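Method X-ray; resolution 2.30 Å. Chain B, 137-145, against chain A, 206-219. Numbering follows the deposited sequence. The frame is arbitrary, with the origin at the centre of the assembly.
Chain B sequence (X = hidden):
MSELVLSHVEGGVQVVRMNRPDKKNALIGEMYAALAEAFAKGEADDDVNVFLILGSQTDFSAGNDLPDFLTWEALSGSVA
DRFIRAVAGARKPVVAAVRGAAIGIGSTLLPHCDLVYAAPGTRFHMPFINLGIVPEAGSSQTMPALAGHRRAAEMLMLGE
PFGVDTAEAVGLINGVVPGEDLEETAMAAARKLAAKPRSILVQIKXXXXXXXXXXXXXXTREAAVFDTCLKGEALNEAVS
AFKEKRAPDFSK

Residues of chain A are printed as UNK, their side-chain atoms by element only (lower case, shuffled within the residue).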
# COMPACT_ATOMS: atom_id res chain seq x y z
N ALA B 137 -9.85 16.30 22.68
CA ALA B 137 -10.87 15.69 21.85
C ALA B 137 -10.77 14.17 21.75
O ALA B 137 -11.33 13.58 20.80
CB ALA B 137 -10.91 16.33 20.48
N GLY B 138 -10.16 13.54 22.76
CA GLY B 138 -10.07 12.08 22.81
C GLY B 138 -9.00 11.51 21.91
O GLY B 138 -8.93 10.30 21.74
N SER B 139 -8.13 12.37 21.35
CA SER B 139 -7.13 11.92 20.40
C SER B 139 -6.09 10.99 21.06
O SER B 139 -5.56 10.12 20.38
CB SER B 139 -6.44 13.08 19.72
OG SER B 139 -5.97 13.99 20.70
N SER B 140 -5.83 11.17 22.35
CA SER B 140 -4.96 10.24 23.08
C SER B 140 -5.48 8.80 23.04
O SER B 140 -4.73 7.87 23.27
CB SER B 140 -4.80 10.66 24.56
OG SER B 140 -6.02 10.49 25.31
N GLN B 141 -6.76 8.63 22.75
CA GLN B 141 -7.35 7.30 22.59
C GLN B 141 -7.57 6.95 21.11
O GLN B 141 -7.29 5.83 20.67
CB GLN B 141 -8.67 7.29 23.35
CG GLN B 141 -9.45 6.01 23.31
CD GLN B 141 -10.55 6.00 24.38
OE1 GLN B 141 -10.28 6.09 25.58
NE2 GLN B 141 -11.78 5.86 23.95
N THR B 142 -8.09 7.90 20.34
CA THR B 142 -8.50 7.56 19.01
C THR B 142 -7.30 7.35 18.11
O THR B 142 -7.31 6.44 17.30
CB THR B 142 -9.39 8.63 18.39
OG1 THR B 142 -8.69 9.88 18.40
CG2 THR B 142 -10.68 8.73 19.17
N MSE B 143 -6.25 8.16 18.25
CA MSE B 143 -5.10 8.01 17.33
C MSE B 143 -4.36 6.73 17.53
O MSE B 143 -4.11 6.03 16.56
CB MSE B 143 -4.14 9.19 17.36
CG MSE B 143 -4.84 10.48 16.94
SE MSE B 143 -5.91 10.32 15.25
CE MSE B 143 -6.94 11.92 15.81
N PRO B 144 -4.02 6.36 18.78
CA PRO B 144 -3.38 5.06 18.94
C PRO B 144 -4.27 3.92 18.48
O PRO B 144 -3.76 2.98 17.86
CB PRO B 144 -3.13 4.95 20.44
CG PRO B 144 -3.13 6.36 20.92
CD PRO B 144 -4.11 7.11 20.04
N ALA B 145 -5.58 4.01 18.71
CA ALA B 145 -6.47 2.96 18.25
C ALA B 145 -6.41 2.84 16.72
O ALA B 145 -6.40 1.73 16.19
CB ALA B 145 -7.90 3.20 18.69
N UNK A 206 1.40 8.75 28.87
CA UNK A 206 0.55 8.04 29.84
C UNK A 206 -0.88 8.03 29.39
O UNK A 206 -1.59 7.00 29.50
c UNK A 206 0.67 8.65 31.23
N UNK A 207 -1.34 9.15 28.84
CA UNK A 207 -2.70 9.15 28.30
C UNK A 207 -2.85 8.17 27.13
O UNK A 207 -3.81 7.40 27.05
c UNK A 207 -4.74 11.18 29.65
c UNK A 207 -3.42 11.50 29.00
c UNK A 207 -3.07 10.55 27.86
c UNK A 207 -3.40 12.92 28.45
N UNK A 208 -1.88 8.17 26.23
CA UNK A 208 -1.93 7.29 25.07
C UNK A 208 -2.00 5.87 25.50
O UNK A 208 -2.63 5.07 24.85
se UNK A 208 0.98 8.97 22.42
c UNK A 208 -0.68 7.43 24.18
c UNK A 208 0.71 7.67 20.95
c UNK A 208 -0.77 8.72 23.35
N UNK A 209 -1.32 5.55 26.58
CA UNK A 209 -1.25 4.17 27.05
C UNK A 209 -2.29 3.83 28.10
O UNK A 209 -2.31 2.73 28.59
c UNK A 209 2.69 2.15 27.21
c UNK A 209 2.55 3.61 26.83
n UNK A 209 4.12 1.77 27.29
c UNK A 209 0.15 3.89 27.58
c UNK A 209 1.14 3.95 26.43
N UNK A 210 -3.21 4.74 28.38
CA UNK A 210 -4.32 4.46 29.27
C UNK A 210 -5.36 3.62 28.54
O UNK A 210 -5.73 3.93 27.40
o UNK A 210 -3.97 6.53 30.40
c UNK A 210 -6.13 5.48 30.66
c UNK A 210 -4.97 5.75 29.74
N UNK A 211 -5.85 2.55 29.19
CA UNK A 211 -6.81 1.68 28.52
C UNK A 211 -8.00 2.47 28.04
O UNK A 211 -8.44 3.44 28.69
c UNK A 211 -7.23 0.72 29.61
c UNK A 211 -5.45 2.01 30.50
c UNK A 211 -6.04 0.62 30.49
N UNK A 212 -8.49 2.09 26.88
CA UNK A 212 -9.57 2.78 26.25
C UNK A 212 -10.81 2.74 27.14
O UNK A 212 -11.07 1.76 27.81
c UNK A 212 -9.85 2.14 24.89
N UNK A 213 -11.61 3.78 27.07
CA UNK A 213 -12.74 3.92 27.95
C UNK A 213 -13.87 4.63 27.22
O UNK A 213 -13.66 5.14 26.13
o UNK A 213 -11.39 6.51 31.20
c UNK A 213 -12.27 4.71 29.17
o UNK A 213 -10.05 7.46 29.73
c UNK A 213 -11.85 6.13 28.87
c UNK A 213 -11.04 6.74 30.01
N UNK A 214 -15.05 4.69 27.80
CA UNK A 214 -16.09 5.50 27.16
C UNK A 214 -15.62 6.92 26.84
O UNK A 214 -14.95 7.54 27.64
c UNK A 214 -17.01 4.31 29.00
c UNK A 214 -15.51 4.11 29.07
c UNK A 214 -17.22 5.56 28.21
N UNK A 215 -15.98 7.37 25.66
CA UNK A 215 -15.40 8.54 25.11
C UNK A 215 -15.55 9.76 26.04
O UNK A 215 -14.61 10.53 26.18
c UNK A 215 -15.96 8.81 23.67
c UNK A 215 -17.40 9.26 23.71
c UNK A 215 -13.65 9.42 22.78
c UNK A 215 -15.11 9.85 22.92
N UNK A 216 -16.71 9.93 26.68
CA UNK A 216 -16.93 11.09 27.54
C UNK A 216 -15.98 11.03 28.69
O UNK A 216 -15.45 12.05 29.11
c UNK A 216 -18.36 11.22 28.02
c UNK A 216 -19.37 11.32 26.89
se UNK A 216 -19.18 12.86 25.65
c UNK A 216 -20.12 12.33 24.02
N UNK A 217 -15.73 9.85 29.24
CA UNK A 217 -14.71 9.73 30.29
C UNK A 217 -13.33 10.16 29.85
O UNK A 217 -12.61 10.80 30.61
o UNK A 217 -16.73 8.64 31.85
c UNK A 217 -14.59 8.30 30.82
c UNK A 217 -15.87 7.81 31.50
o UNK A 217 -16.01 6.56 31.68
N UNK A 218 -12.95 9.78 28.64
CA UNK A 218 -11.65 10.14 28.16
C UNK A 218 -11.55 11.64 27.99
O UNK A 218 -10.52 12.24 28.27
n UNK A 218 -6.73 7.89 26.26
c UNK A 218 -9.97 9.78 26.22
c UNK A 218 -8.81 9.63 27.22
n UNK A 218 -7.64 6.17 27.46
n UNK A 218 -8.62 8.24 27.57
c UNK A 218 -11.31 9.40 26.86
c UNK A 218 -7.66 7.44 27.09
N UNK A 219 -12.63 12.26 27.51
CA UNK A 219 -12.62 13.72 27.34
C UNK A 219 -12.39 14.43 28.66
O UNK A 219 -11.60 15.35 28.76
c UNK A 219 -13.08 14.43 24.42
c UNK A 219 -13.94 14.20 26.75
c UNK A 219 -14.14 13.80 25.30
c UNK A 219 -15.53 14.22 24.81

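Position 206 has one side-chain carbon and makes no contact with the chain B stretch. It is A:Ala206.

Position 207 has four carbons, forked at the second. Its CB lies 3.7 Å from B:Ser140 CB. This is A:Leu207.

Position 208 carries two carbons, a selenium and a last carbon, unbranched. The backbone CA makes a CA-H...O contact with B:Ser140 O at 3.4 Å, nearly straight at the hydrogen. The residue is selenomethionine, A:Met208, and its CE sits 4.1 Å from B:Pro144 CG.

Position 209 has four carbons in a row ending in nitrogen. Its CA-to-CB bond points away from the chain B stretch, and it makes no contact there. It is A:Lys209.

At position 210 one carbon carries an oxygen and a carbon. This is A:Thr210, whose OG1 donates to A:Ala206 O at 2.6 Å.

Position 211 has three carbons closing a ring onto the backbone nitrogen: A:Pro211.

Position 212 has one carbon, CB, 4.0 Å from B:Gln141 CD. It is A:Ala212.

Position 213 has three carbons, the third with two oxygens. Its backbone N donates to B:Gln141 OE1 (3.1 Å), and its backbone O accepts from B:Gln141 NE2 (3.0 Å). The carboxylate alone would not tell the acid, but the three-carbon length does: A:Glu213.

Position 214 again has three carbons closing a ring onto the backbone nitrogen, right before a helix. It is A:Pro214.

Position 215 has four carbons forked at the first, one arm two carbons long. This is A:Ile215; its CD1 comes 4.2 Å from B:Gln141 NE2.

Position 216 has two carbons, selenium and a carbon, out of reach of the chain B stretch. It is selenomethionine, A:Met216.

Position 217 has two carbons, the second with two oxygens, and no contact. It is A:Asp217.

Position 218 has three carbons, a nitrogen, then a carbon with two more nitrogens. This is A:Arg218. Its NH1 donates to B:Ser140 OG at 2.9 Å, its NE forms a salt bridge with A:Glu213 OE2 at 2.7 Å, and its NH2 donates to A:Thr210 O at 2.9 Å.

Position 219 has four carbons forked at the second: A:Leu219. Its CD2 lies 3.5 Å from B:Gly138 N.

The contact centres on two polar side chains. The B:Gln141 amide pairs with both backbone groups of A:Glu213, using its donor and its acceptor. A:Arg218, held by its own chain, reaches B:Ser140 at the edge of its guanidinium, while B:Gln141 OE1 lies over one face. B:Gly138 leaves room beside A:Ile215: an ideal CB there would come 3.0 Å from A:Ile215 CD1, which is tight.

Chain A (206-219) ALMKTPAEPIMDRL
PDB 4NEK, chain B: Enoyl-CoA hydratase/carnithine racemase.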